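Local coordinates for protein soluble lytic murein transglycosylase (Pseudomonas aeruginosa, PDB 5OHU) that turns over bacterial cell-wall peptidoglycan as a lytic transglycosylase, by both exolytic and endolytic action on the glycan strands, at residues G211-S216 / T227-Q232; K180-L185 / D234-D239; P475-A480 / S504-D509. All blocks are in the same frame, centred on the assembly; numbering follows the deposited sequence.

Contact 1 (G211-S216 / T227-Q232); sequences GALMVS and TGRFSQ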
ATOM      1  N   GLY A 211      -3.106 -16.323 -30.302  1.00 28.07           N
ATOM      2  CA  GLY A 211      -2.945 -16.521 -28.869  1.00 20.68           C
ATOM      3  C   GLY A 211      -1.506 -16.816 -28.494  1.00 20.75           C
ATOM      4  O   GLY A 211      -0.977 -16.276 -27.522  1.00 23.56           O
ATOM      5  N   ALA A 212      -0.846 -17.660 -29.276  1.00 16.00           N
ATOM      6  CA  ALA A 212       0.578 -17.881 -29.073  1.00 22.29           C
ATOM      7  C   ALA A 212       1.361 -16.597 -29.312  1.00 21.62           C
ATOM      8  O   ALA A 212       2.353 -16.317 -28.627  1.00 19.68           O
ATOM      9  CB  ALA A 212       1.062 -18.998 -30.003  1.00 23.79           C
ATOM     10  N   LEU A 213       0.909 -15.798 -30.275  1.00 19.37           N
ATOM     11  CA  LEU A 213       1.558 -14.529 -30.560  1.00 18.82           C
ATOM     12  C   LEU A 213       1.396 -13.577 -29.395  1.00 22.39           C
ATOM     13  O   LEU A 213       2.322 -12.826 -29.055  1.00 26.15           O
ATOM     14  CB  LEU A 213       0.961 -13.932 -31.832  1.00 22.67           C
ATOM     15  CG  LEU A 213       1.844 -13.107 -32.745  1.00 24.74           C
ATOM     16  CD1 LEU A 213       3.194 -13.822 -32.929  1.00 20.71           C
ATOM     17  CD2 LEU A 213       1.127 -12.928 -34.096  1.00 18.17           C
ATOM     18  N   MET A 214       0.216 -13.584 -28.775  1.00 16.32           N
ATOM     19  CA  MET A 214       0.020 -12.757 -27.596  0.58 18.14           C
ATOM     20  C   MET A 214       1.033 -13.109 -26.514  1.00 18.42           C
ATOM     21  O   MET A 214       1.662 -12.218 -25.934  1.00 15.28           O
ATOM     22  CB  MET A 214      -1.406 -12.899 -27.073  0.58 23.15           C
ATOM     23  CG  MET A 214      -1.656 -12.101 -25.805  0.58 22.07           C
ATOM     24  SD  MET A 214      -3.410 -11.812 -25.530  0.58 26.93           S
ATOM     25  CE  MET A 214      -3.717 -10.482 -26.690  0.58 29.08           C
ATOM     26  N   VAL A 215       1.221 -14.403 -26.249  1.00 15.06           N
ATOM     27  CA  VAL A 215       2.148 -14.801 -25.191  1.00 16.37           C
ATOM     28  C   VAL A 215       3.572 -14.366 -25.535  1.00 16.16           C
ATOM     29  O   VAL A 215       4.281 -13.796 -24.702  1.00 20.50           O
ATOM     30  CB  VAL A 215       2.056 -16.319 -24.930  1.00 16.11           C
ATOM     31  CG1 VAL A 215       3.115 -16.751 -23.896  1.00 15.80           C
ATOM     32  CG2 VAL A 215       0.634 -16.707 -24.467  1.00 13.54           C
ATOM     33  N   SER A 216       4.008 -14.630 -26.770  1.00 16.44           N
ATOM     34  CA  SER A 216       5.354 -14.251 -27.200  1.00 13.82           C
ATOM     35  C   SER A 216       5.584 -12.748 -27.093  1.00 13.92           C
ATOM     36  O   SER A 216       6.641 -12.303 -26.637  1.00 14.83           O
ATOM     37  CB  SER A 216       5.588 -14.714 -28.632  1.00 16.27           C
ATOM     38  OG  SER A 216       6.912 -14.386 -29.036  1.00 27.48           O
ATOM     39  N   THR A 227       7.140  -4.573 -37.818  1.00 17.82           N
ATOM     40  CA  THR A 227       5.799  -4.116 -38.167  1.00 15.18           C
ATOM     41  C   THR A 227       5.199  -4.958 -39.284  1.00 17.48           C
ATOM     42  O   THR A 227       4.001  -5.268 -39.265  1.00 15.73           O
ATOM     43  CB  THR A 227       5.840  -2.641 -38.568  1.00 21.61           C
ATOM     44  OG1 THR A 227       6.922  -2.415 -39.487  1.00 27.36           O
ATOM     45  CG2 THR A 227       6.039  -1.776 -37.336  1.00 14.66           C
ATOM     46  N   GLY A 228       6.027  -5.379 -40.243  1.00 18.77           N
ATOM     47  CA  GLY A 228       5.553  -6.255 -41.301  1.00 18.51           C
ATOM     48  C   GLY A 228       4.891  -7.528 -40.806  1.00 27.73           C
ATOM     49  O   GLY A 228       4.053  -8.097 -41.516  1.00 36.74           O
ATOM     50  N   ARG A 229       5.249  -7.993 -39.609  1.00 18.58           N
ATOM     51  CA  ARG A 229       4.712  -9.238 -39.082  1.00 23.92           C
ATOM     52  C   ARG A 229       3.405  -9.038 -38.328  1.00 26.44           C
ATOM     53  O   ARG A 229       2.665 -10.005 -38.126  1.00 25.31           O
ATOM     54  CB  ARG A 229       5.751  -9.902 -38.162  1.00 34.54           C
ATOM     55  CG  ARG A 229       5.630 -11.416 -38.003  1.00 48.08           C
ATOM     56  CD  ARG A 229       4.860 -11.781 -36.736  1.00 55.16           C
ATOM     57  NE  ARG A 229       4.413 -13.178 -36.688  1.00 50.33           N
ATOM     58  CZ  ARG A 229       3.259 -13.617 -37.185  1.00 46.20           C
ATOM     59  NH1 ARG A 229       2.436 -12.772 -37.794  1.00 41.76           N
ATOM     60  NH2 ARG A 229       2.924 -14.901 -37.076  1.00 49.21           N
ATOM     61  N   PHE A 230       3.098  -7.811 -37.911  1.00 21.68           N
ATOM     62  CA  PHE A 230       1.901  -7.589 -37.111  1.00 23.15           C
ATOM     63  C   PHE A 230       0.900  -6.727 -37.871  1.00 20.97           C
ATOM     64  O   PHE A 230       0.363  -5.766 -37.325  1.00 33.69           O
ATOM     65  CB  PHE A 230       2.287  -6.960 -35.770  1.00 22.36           C
ATOM     66  CG  PHE A 230       3.137  -7.859 -34.918  1.00 17.98           C
ATOM     67  CD1 PHE A 230       2.550  -8.789 -34.059  1.00 18.77           C
ATOM     68  CD2 PHE A 230       4.511  -7.820 -35.012  1.00 19.48           C
ATOM     69  CE1 PHE A 230       3.321  -9.624 -33.289  1.00 16.91           C
ATOM     70  CE2 PHE A 230       5.296  -8.660 -34.242  1.00 23.07           C
ATOM     71  CZ  PHE A 230       4.702  -9.563 -33.377  1.00 20.31           C
ATOM     72  N   SER A 231       0.608  -7.109 -39.115  1.00 27.58           N
ATOM     73  CA  SER A 231      -0.118  -6.285 -40.074  1.00 36.63           C
ATOM     74  C   SER A 231      -1.556  -6.720 -40.344  1.00 36.90           C
ATOM     75  O   SER A 231      -2.317  -5.943 -40.924  1.00 45.63           O
ATOM     76  CB  SER A 231       0.633  -6.289 -41.409  1.00 46.80           C
ATOM     77  OG  SER A 231       0.737  -7.626 -41.889  1.00 49.00           O
ATOM     78  N   GLN A 232      -1.936  -7.933 -39.968  1.00 31.25           N
ATOM     79  CA  GLN A 232      -3.257  -8.461 -40.280  1.00 28.99           C
ATOM     80  C   GLN A 232      -4.356  -7.646 -39.598  1.00 28.58           C
ATOM     81  O   GLN A 232      -4.366  -7.497 -38.371  1.00 29.50           O
ATOM     82  CB  GLN A 232      -3.293  -9.917 -39.840  1.00 35.91           C
ATOM     83  CG  GLN A 232      -4.548 -10.668 -40.144  1.00 52.53           C
ATOM     84  CD  GLN A 232      -4.372 -12.140 -39.861  1.00 67.57           C
ATOM     85  OE1 GLN A 232      -3.953 -12.898 -40.734  1.00 83.10           O
ATOM     86  NE2 GLN A 232      -4.656 -12.550 -38.628  1.00 64.35           N
TER

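Contact 2 (K180-L185 / D234-D239); sequences KVWKRL and DHATAD. With PO4 (phosphate ion), chain B.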
ATOM      1  N   LYS A 180     -14.449 -15.346 -24.588  1.00 25.36           N
ATOM      2  CA  LYS A 180     -14.163 -15.305 -23.152  1.00 22.19           C
ATOM      3  C   LYS A 180     -12.851 -16.003 -22.811  1.00 21.58           C
ATOM      4  O   LYS A 180     -12.160 -15.591 -21.872  1.00 20.85           O
ATOM      5  CB  LYS A 180     -15.309 -15.937 -22.363  1.00 23.55           C
ATOM      6  CG  LYS A 180     -16.631 -15.228 -22.559  1.00 24.86           C
ATOM      7  CD  LYS A 180     -17.753 -16.034 -21.946  1.00 30.11           C
ATOM      8  CE  LYS A 180     -19.083 -15.331 -22.086  1.00 24.71           C
ATOM      9  NZ  LYS A 180     -20.197 -16.269 -21.777  1.00 24.60           N
ATOM     10  N   VAL A 181     -12.499 -17.067 -23.537  1.00 14.04           N
ATOM     11  CA  VAL A 181     -11.156 -17.625 -23.413  1.00 23.71           C
ATOM     12  C   VAL A 181     -10.124 -16.572 -23.782  1.00 24.62           C
ATOM     13  O   VAL A 181      -9.130 -16.367 -23.073  1.00 18.19           O
ATOM     14  CB  VAL A 181     -11.004 -18.878 -24.294  1.00 26.26           C
ATOM     15  CG1 VAL A 181      -9.627 -19.522 -24.064  1.00 14.12           C
ATOM     16  CG2 VAL A 181     -12.123 -19.863 -24.011  1.00 14.34           C
ATOM     17  N   TRP A 182     -10.358 -15.883 -24.902  1.00 23.46           N
ATOM     18  CA  TRP A 182      -9.444 -14.846 -25.362  1.00 17.75           C
ATOM     19  C   TRP A 182      -9.269 -13.739 -24.325  1.00 18.80           C
ATOM     20  O   TRP A 182      -8.139 -13.358 -24.005  1.00 19.35           O
ATOM     21  CB  TRP A 182      -9.943 -14.277 -26.690  1.00 24.03           C
ATOM     22  CG  TRP A 182      -9.036 -13.216 -27.263  1.00 22.15           C
ATOM     23  CD1 TRP A 182      -9.216 -11.869 -27.187  1.00 23.38           C
ATOM     24  CD2 TRP A 182      -7.809 -13.421 -27.978  1.00 16.68           C
ATOM     25  NE1 TRP A 182      -8.180 -11.217 -27.823  1.00 31.14           N
ATOM     26  CE2 TRP A 182      -7.306 -12.146 -28.320  1.00 24.83           C
ATOM     27  CE3 TRP A 182      -7.096 -14.554 -28.373  1.00 18.79           C
ATOM     28  CZ2 TRP A 182      -6.115 -11.974 -29.039  1.00 23.57           C
ATOM     29  CZ3 TRP A 182      -5.910 -14.385 -29.083  1.00 14.81           C
ATOM     30  CH2 TRP A 182      -5.434 -13.105 -29.412  1.00 15.32           C
ATOM     31  N   LYS A 183     -10.378 -13.210 -23.782  1.00 21.19           N
ATOM     32  CA  LYS A 183     -10.263 -12.188 -22.745  1.00 14.90           C
ATOM     33  C   LYS A 183      -9.383 -12.651 -21.600  1.00 23.16           C
ATOM     34  O   LYS A 183      -8.555 -11.887 -21.089  1.00 27.06           O
ATOM     35  CB  LYS A 183     -11.619 -11.827 -22.148  1.00 22.77           C
ATOM     36  CG  LYS A 183     -12.453 -10.741 -22.752  1.00 33.43           C
ATOM     37  CD  LYS A 183     -13.347 -11.291 -23.780  1.00 49.25           C
ATOM     38  CE  LYS A 183     -14.439 -10.296 -24.138  1.00 54.71           C
ATOM     39  NZ  LYS A 183     -13.834  -8.928 -24.260  1.00 60.52           N
ATOM     40  N   ARG A 184      -9.588 -13.882 -21.134  1.00 21.38           N
ATOM     41  CA  ARG A 184      -8.812 -14.313 -19.985  1.00 16.28           C
ATOM     42  C   ARG A 184      -7.351 -14.497 -20.364  1.00 13.00           C
ATOM     43  O   ARG A 184      -6.450 -14.202 -19.571  1.00 19.63           O
ATOM     44  CB  ARG A 184      -9.386 -15.600 -19.389  1.00 13.18           C
ATOM     45  CG  ARG A 184      -8.789 -15.877 -18.015  1.00 19.36           C
ATOM     46  CD  ARG A 184      -9.126 -17.246 -17.486  1.00 17.85           C
ATOM     47  NE  ARG A 184      -8.538 -17.427 -16.173  1.00 20.73           N
ATOM     48  CZ  ARG A 184      -8.541 -18.569 -15.487  1.00 19.54           C
ATOM     49  NH1 ARG A 184      -9.111 -19.661 -15.984  1.00 14.84           N
ATOM     50  NH2 ARG A 184      -7.970 -18.611 -14.298  1.00 16.75           N
ATOM     51  N   LEU A 185      -7.099 -14.993 -21.572  1.00 19.16           N
ATOM     52  CA  LEU A 185      -5.734 -15.070 -22.079  1.00 16.16           C
ATOM     53  C   LEU A 185      -5.047 -13.717 -21.977  1.00 18.27           C
ATOM     54  O   LEU A 185      -3.926 -13.613 -21.472  1.00 16.98           O
ATOM     55  CB  LEU A 185      -5.772 -15.581 -23.518  1.00 25.82           C
ATOM     56  CG  LEU A 185      -4.554 -15.688 -24.441  1.00 29.81           C
ATOM     57  CD1 LEU A 185      -3.280 -15.927 -23.710  1.00 19.85           C
ATOM     58  CD2 LEU A 185      -4.816 -16.848 -25.403  1.00 29.14           C
ATOM     59  N   ASP A 234      -7.209  -7.465 -38.089  1.00 34.19           N
ATOM     60  CA  ASP A 234      -8.276  -8.048 -37.287  1.00 27.34           C
ATOM     61  C   ASP A 234      -8.115  -7.613 -35.835  1.00 28.68           C
ATOM     62  O   ASP A 234      -7.062  -7.111 -35.428  1.00 25.53           O
ATOM     63  CB  ASP A 234      -8.313  -9.585 -37.413  1.00 36.83           C
ATOM     64  CG  ASP A 234      -7.014 -10.257 -36.981  1.00 44.28           C
ATOM     65  OD1 ASP A 234      -6.460  -9.914 -35.916  1.00 51.68           O
ATOM     66  OD2 ASP A 234      -6.550 -11.153 -37.710  1.00 47.31           O
ATOM     67  N   HIS A 235      -9.178  -7.811 -35.046  1.00 24.24           N
ATOM     68  CA  HIS A 235      -9.164  -7.373 -33.656  0.58 27.97           C
ATOM     69  C   HIS A 235      -8.158  -8.165 -32.830  1.00 28.31           C
ATOM     70  O   HIS A 235      -7.576  -7.634 -31.879  1.00 28.65           O
ATOM     71  CB  HIS A 235     -10.573  -7.495 -33.071  0.58 31.27           C
ATOM     72  CG  HIS A 235     -11.604  -6.683 -33.802  0.58 35.40           C
ATOM     73  ND1 HIS A 235     -12.942  -7.021 -33.825  0.58 42.94           N
ATOM     74  CD2 HIS A 235     -11.493  -5.545 -34.527  0.58 29.79           C
ATOM     75  CE1 HIS A 235     -13.609  -6.129 -34.537  0.58 39.68           C
ATOM     76  NE2 HIS A 235     -12.752  -5.224 -34.976  0.58 35.23           N
ATOM     77  N   ALA A 236      -7.959  -9.439 -33.166  1.00 26.22           N
ATOM     78  CA  ALA A 236      -6.992 -10.244 -32.434  1.00 25.71           C
ATOM     79  C   ALA A 236      -5.600  -9.634 -32.543  1.00 23.67           C
ATOM     80  O   ALA A 236      -4.914  -9.427 -31.535  1.00 24.65           O
ATOM     81  CB  ALA A 236      -6.998 -11.682 -32.959  1.00 26.68           C
ATOM     82  N   THR A 237      -5.181  -9.308 -33.765  1.00 16.52           N
ATOM     83  CA  THR A 237      -3.869  -8.712 -33.959  1.00 20.47           C
ATOM     84  C   THR A 237      -3.775  -7.358 -33.258  1.00 25.32           C
ATOM     85  O   THR A 237      -2.744  -7.032 -32.654  1.00 28.63           O
ATOM     86  CB  THR A 237      -3.584  -8.615 -35.455  1.00 25.28           C
ATOM     87  OG1 THR A 237      -3.646  -9.940 -36.018  1.00 28.90           O
ATOM     88  CG2 THR A 237      -2.207  -8.026 -35.724  1.00 20.96           C
ATOM     89  N   ALA A 238      -4.861  -6.582 -33.268  1.00 16.44           N
ATOM     90  CA  ALA A 238      -4.864  -5.319 -32.540  1.00 18.51           C
ATOM     91  C   ALA A 238      -4.742  -5.535 -31.041  1.00 20.12           C
ATOM     92  O   ALA A 238      -4.094  -4.738 -30.357  1.00 27.46           O
ATOM     93  CB  ALA A 238      -6.138  -4.523 -32.844  1.00 18.19           C
ATOM     94  N   ASP A 239      -5.366  -6.592 -30.512  1.00 23.08           N
ATOM     95  CA  ASP A 239      -5.198  -6.927 -29.100  1.00 23.10           C
ATOM     96  C   ASP A 239      -3.763  -7.337 -28.799  1.00 15.67           C
ATOM     97  O   ASP A 239      -3.183  -6.908 -27.795  1.00 20.48           O
ATOM     98  CB  ASP A 239      -6.160  -8.052 -28.716  1.00 39.37           C
ATOM     99  CG  ASP A 239      -7.459  -7.537 -28.140  1.00 48.05           C
ATOM    100  OD1 ASP A 239      -7.441  -6.494 -27.456  1.00 50.93           O
ATOM    101  OD2 ASP A 239      -8.501  -8.176 -28.383  1.00 58.01           O
TER
HETATM  102  P   PO4 B 701      -8.275 -22.397 -13.480  1.00 47.47           P
HETATM  103  O1  PO4 B 701      -7.150 -23.387 -13.629  1.00 51.20           O
HETATM  104  O2  PO4 B 701      -7.732 -21.097 -12.950  1.00 34.88           O
HETATM  105  O3  PO4 B 701      -8.935 -22.205 -14.825  1.00 47.35           O
HETATM  106  O4  PO4 B 701      -9.299 -22.929 -12.507  1.00 56.00           O

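Contact 3 (P475-A480 / S504-D509); sequences PMAHRA and SAFMSD. With PO4 (phosphate ion), chain H; PO4 (phosphate ion), chain I.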
ATOM      1  N   PRO A 475       6.668   9.606  18.640  1.00 24.04           N
ATOM      2  CA  PRO A 475       7.326   9.101  19.847  1.00 28.68           C
ATOM      3  C   PRO A 475       8.787   9.524  19.927  1.00 31.30           C
ATOM      4  O   PRO A 475       9.444   9.809  18.917  1.00 25.34           O
ATOM      5  CB  PRO A 475       7.203   7.577  19.707  1.00 28.08           C
ATOM      6  CG  PRO A 475       6.766   7.323  18.300  1.00 24.47           C
ATOM      7  CD  PRO A 475       6.055   8.537  17.838  1.00 20.32           C
ATOM      8  N   MET A 476       9.309   9.523  21.164  1.00 27.48           N
ATOM      9  CA  MET A 476      10.674   9.958  21.450  1.00 27.49           C
ATOM     10  C   MET A 476      11.514   8.860  22.085  1.00 32.94           C
ATOM     11  O   MET A 476      12.473   9.166  22.800  1.00 39.72           O
ATOM     12  CB  MET A 476      10.659  11.179  22.367  1.00 26.41           C
ATOM     13  CG  MET A 476       9.935  12.379  21.795  1.00 38.62           C
ATOM     14  SD  MET A 476      10.981  13.252  20.622  1.00 43.29           S
ATOM     15  CE  MET A 476      12.212  13.958  21.712  1.00 44.81           C
ATOM     16  N   ALA A 477      11.165   7.594  21.872  1.00 21.20           N
ATOM     17  CA  ALA A 477      11.914   6.511  22.500  1.00 27.87           C
ATOM     18  C   ALA A 477      13.355   6.485  21.997  1.00 25.42           C
ATOM     19  O   ALA A 477      13.630   6.780  20.833  1.00 21.85           O
ATOM     20  CB  ALA A 477      11.241   5.165  22.229  1.00 25.68           C
ATOM     21  N   HIS A 478      14.278   6.123  22.889  1.00 30.79           N
ATOM     22  CA  HIS A 478      15.703   6.009  22.574  1.00 33.68           C
ATOM     23  C   HIS A 478      16.303   7.352  22.191  1.00 31.61           C
ATOM     24  O   HIS A 478      17.286   7.416  21.445  1.00 30.76           O
ATOM     25  CB  HIS A 478      15.944   4.966  21.479  1.00 35.15           C
ATOM     26  CG  HIS A 478      15.240   3.675  21.745  1.00 41.24           C
ATOM     27  ND1 HIS A 478      15.692   2.762  22.675  1.00 49.14           N
ATOM     28  CD2 HIS A 478      14.096   3.161  21.237  1.00 37.99           C
ATOM     29  CE1 HIS A 478      14.867   1.733  22.715  1.00 49.12           C
ATOM     30  NE2 HIS A 478      13.888   1.951  21.854  1.00 44.75           N
ATOM     31  N   ARG A 479      15.716   8.411  22.755  1.00 23.69           N
ATOM     32  CA  ARG A 479      16.125   9.783  22.491  1.00 26.38           C
ATOM     33  C   ARG A 479      17.620  10.008  22.713  1.00 32.33           C
ATOM     34  O   ARG A 479      18.278  10.681  21.907  1.00 27.69           O
ATOM     35  CB  ARG A 479      15.313  10.716  23.390  1.00 34.71           C
ATOM     36  CG  ARG A 479      15.716  12.175  23.319  1.00 35.46           C
ATOM     37  CD  ARG A 479      14.800  13.018  24.197  1.00 42.48           C
ATOM     38  NE  ARG A 479      15.174  14.425  24.158  1.00 51.69           N
ATOM     39  CZ  ARG A 479      14.360  15.420  24.488  1.00 60.39           C
ATOM     40  NH1 ARG A 479      13.116  15.158  24.875  1.00 63.15           N
ATOM     41  NH2 ARG A 479      14.790  16.676  24.425  1.00 56.11           N
ATOM     42  N   ALA A 480      18.167   9.486  23.815  1.00 30.53           N
ATOM     43  CA  ALA A 480      19.545   9.806  24.175  1.00 34.09           C
ATOM     44  C   ALA A 480      20.521   9.269  23.134  1.00 32.51           C
ATOM     45  O   ALA A 480      21.436   9.978  22.703  1.00 37.38           O
ATOM     46  CB  ALA A 480      19.874   9.255  25.571  1.00 23.93           C
ATOM     47  N   SER A 504      10.101   2.709  10.787  1.00 20.28           N
ATOM     48  CA  SER A 504       9.618   1.706  11.722  1.00 24.39           C
ATOM     49  C   SER A 504       8.512   2.196  12.634  1.00 20.77           C
ATOM     50  O   SER A 504       7.923   1.373  13.345  1.00 24.46           O
ATOM     51  CB  SER A 504      10.765   1.205  12.616  1.00 21.88           C
ATOM     52  OG  SER A 504      11.173   2.250  13.499  1.00 23.31           O
ATOM     53  N   ALA A 505       8.238   3.504  12.667  1.00 24.00           N
ATOM     54  CA  ALA A 505       7.332   4.085  13.661  1.00 23.92           C
ATOM     55  C   ALA A 505       7.764   3.678  15.065  1.00 28.39           C
ATOM     56  O   ALA A 505       6.943   3.401  15.942  1.00 30.79           O
ATOM     57  CB  ALA A 505       5.879   3.685  13.393  1.00 24.60           C
ATOM     58  N   PHE A 506       9.080   3.592  15.255  1.00 30.28           N
ATOM     59  CA  PHE A 506       9.709   3.331  16.542  1.00 30.99           C
ATOM     60  C   PHE A 506       9.402   1.950  17.106  1.00 34.37           C
ATOM     61  O   PHE A 506       9.509   1.738  18.313  1.00 36.32           O
ATOM     62  CB  PHE A 506       9.341   4.419  17.551  1.00 19.04           C
ATOM     63  CG  PHE A 506      10.125   5.675  17.363  1.00 25.95           C
ATOM     64  CD1 PHE A 506       9.716   6.629  16.437  1.00 22.80           C
ATOM     65  CD2 PHE A 506      11.292   5.893  18.090  1.00 21.37           C
ATOM     66  CE1 PHE A 506      10.449   7.785  16.246  1.00 20.24           C
ATOM     67  CE2 PHE A 506      12.026   7.050  17.918  1.00 20.02           C
ATOM     68  CZ  PHE A 506      11.607   7.997  16.994  1.00 24.87           C
ATOM     69  N   MET A 507       9.065   0.983  16.265  1.00 32.71           N
ATOM     70  CA  MET A 507       9.011  -0.408  16.696  1.00 35.75           C
ATOM     71  C   MET A 507      10.352  -1.054  16.377  1.00 30.11           C
ATOM     72  O   MET A 507      10.652  -1.333  15.213  1.00 22.98           O
ATOM     73  CB  MET A 507       7.852  -1.140  16.033  1.00 35.44           C
ATOM     74  CG  MET A 507       6.506  -0.504  16.349  1.00 53.86           C
ATOM     75  SD  MET A 507       5.710  -0.693  17.988  1.00 67.31           S
ATOM     76  CE  MET A 507       6.646   0.382  19.078  1.00 72.37           C
ATOM     77  N   SER A 508      11.156  -1.290  17.418  1.00 29.64           N
ATOM     78  CA  SER A 508      12.552  -1.672  17.254  1.00 38.34           C
ATOM     79  C   SER A 508      12.735  -3.105  16.778  1.00 35.94           C
ATOM     80  O   SER A 508      13.853  -3.461  16.390  1.00 34.17           O
ATOM     81  CB  SER A 508      13.309  -1.476  18.568  1.00 45.03           C
ATOM     82  OG  SER A 508      12.869  -2.400  19.543  1.00 53.71           O
ATOM     83  N   ASP A 509      11.688  -3.930  16.816  1.00 35.21           N
ATOM     84  CA  ASP A 509      11.749  -5.295  16.313  1.00 42.83           C
ATOM     85  C   ASP A 509      11.027  -5.437  14.985  1.00 40.69           C
ATOM     86  O   ASP A 509      10.761  -6.562  14.547  1.00 33.56           O
ATOM     87  CB  ASP A 509      11.168  -6.277  17.337  1.00 50.23           C
ATOM     88  CG  ASP A 509       9.780  -5.877  17.814  1.00 65.13           C
ATOM     89  OD1 ASP A 509       9.320  -4.767  17.466  1.00 69.36           O
ATOM     90  OD2 ASP A 509       9.153  -6.668  18.554  1.00 69.71           O
TER
HETATM   91  P   PO4 H 707      10.649   0.105  21.169  1.00 83.13           P
HETATM   92  O1  PO4 H 707      11.612  -0.595  22.095  1.00 85.65           O
HETATM   93  O2  PO4 H 707      11.397   1.164  20.397  1.00 70.72           O
HETATM   94  O3  PO4 H 707      10.023  -0.899  20.228  1.00 75.40           O
HETATM   95  O4  PO4 H 707       9.552   0.754  21.975  1.00 85.31           O
HETATM   96  P   PO4 I 708      18.324   3.711  24.910  1.00 87.28           P
HETATM   97  O1  PO4 I 708      19.526   3.096  25.588  1.00 91.39           O
HETATM   98  O2  PO4 I 708      17.168   3.755  25.884  1.00 91.84           O
HETATM   99  O3  PO4 I 708      17.943   2.845  23.732  1.00 89.92           O
HETATM  100  O4  PO4 I 708      18.656   5.112  24.445  1.00 78.23           O

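Contact 1 (G211-S216 / T227-Q232)
Leu213, on the middle turn of helix 208-219, carries this contact alone on its side, inserting its branched end between two consecutive residues of the returning loop, Arg229 and Phe230. The buried half is apolar. Leu213 CG lies 3.8 Å from CE1 of the Phe230 ring, the leucine meeting the phenyl group at a slant. With CG anti to the carbonyl carbon (chi1 -64°), the Phe230 ring ends near Leu213 although the bond to its CB runs across the contact. On the other half, Leu213 CD2 sits over the middle of one face of the Arg229 guanidinium, 3.8 Å from CZ, while CD1 is 4.0 Å from NE. Arg229 arrives from the direction opposite to the leucine. Its chain bends at chi2 (-97°), which carries CD over the rim of one Phe230 face, 4.0 Å above the plane, and turns the flat guanidinium against the methyl group.

The two halves differ in burial. Phe230 is buried, whereas Arg229 is exposed and Leu213 partly exposed, so the flat face of the charged guanidinium lies against the Leu213 methyl on the solvent side, a dispersion contact. The backbones stand well apart, with Leu213 CA and Phe230 CA separated by 9.5 Å, and just 129 Å² is buried in total. A short 3-10 segment presents the loop residues, with Phe230 N bonded to Thr227 O.

The contact thus closes the connection between two successive helices of an all-helical region. Phe230 also packs on Val217 of helix 208-219, Val241 of helix 235-251 and Tyr263 of helix 253-263, while Thr227 reaches Leu259 and Tyr262 on that last helix.

Contact 2 (K180-L185 / D234-D239)
A buried helix-to-helix contact, made by Trp182 of helix 178-190 against Ala236 and Asp239 in the first turns of helix 235-251, joins two helices of the all-helical region that are separated in the chain by helices 194-201 and 208-219, an arrangement consistent with the helical superhelix of Slt70-like enzymes. With CG anti to the backbone N (chi1 -179°), the indole of Trp182 is thrown straight across to the partner helix. Its six-membered ring packs on Ala236, CZ2 lying 4.0 Å from CB. The indole N-H donates a hydrogen bond to Asp239: NE1 to OD2 is 3.1 Å, the oxygen near the indole plane but met from above the plane of its own carboxylate. The other oxygen, OD1, forms a salt bridge with Lys186, so helix 178-190 engages both carboxylate oxygens.

Helix 235-251 starts with an N-cap at Asp234, whose OD1 accepts from both the backbone N and OG1 of Thr237. On the far side of helix 178-190, the extended Arg184 binds a phosphate, probably from the crystallisation liquor, at the edge of its guanidinium with two nearly straight bonds, NH1 to O3 and NH2 to O2, each 2.8 Å.

Contact 3 (P475-A480 / S504-D509)
Phe506 is clasped by Pro475 and Ala477, which meet its ring through different parts. Pro475 CG packs 3.6 Å from CD1 of Phe506, whose CG, anti to the carbonyl carbon (chi1 -79°), sets the ring against the proline. The carbonyl oxygen of Pro475 stands over one ring face, displaced toward the rim and 3.4 Å from CZ, whereas Ala477 O comes in at the ring edge, 3.3 Å from CE2. Ala477 CB adds a looser touch on the same side chain. Two turns shape the segments here: Ala477 lies in a type II turn from Met476 to Arg479, and Phe506 in a type I' turn from Ser504 to Met507, with positive phi at both Ala505 and Phe506. Ser504 follows the glutamate of the family's Glu-Ser motif, which is catalytic in relatives and probably here. Near the Phe506 backbone, a phosphate, probably from the crystallisation liquor, bridges the two segments. His478 NE2 donates to its O2 (3.0 Å), and Ser508 N points almost straight at O3 (3.1 Å, 177°). Thr481 OG1 is also hydrogen-bonded to phosphate. Farther out, Tyr621 OH is hydrogen-bonded to Pro475 O, and Ser504 OG to Leu519 O.

In the fold
Contacts 1 and 2 are neighbours, their centres about 11 Å apart. Helix 208-219 of contact 1 and helix 235-251 of contact 2 follow each other in the chain, and loop 227-232 leads to the latter. They touch directly: Gly211 N lies 3.6 Å from Trp182 CZ3, and Phe230 O is 3.8 Å from Thr237 CG2. In sequence, contact 1 falls within the span that contact 2 brings together. Contact 3 lies on the other side of the chain's centre, about 56 Å from contact 1 and 53 Å from contact 2 between centres. There a phosphate bridges the two segments, one of which begins at the Glu-Ser motif of the probable active site; at contact 2 a phosphate is bound by Arg184.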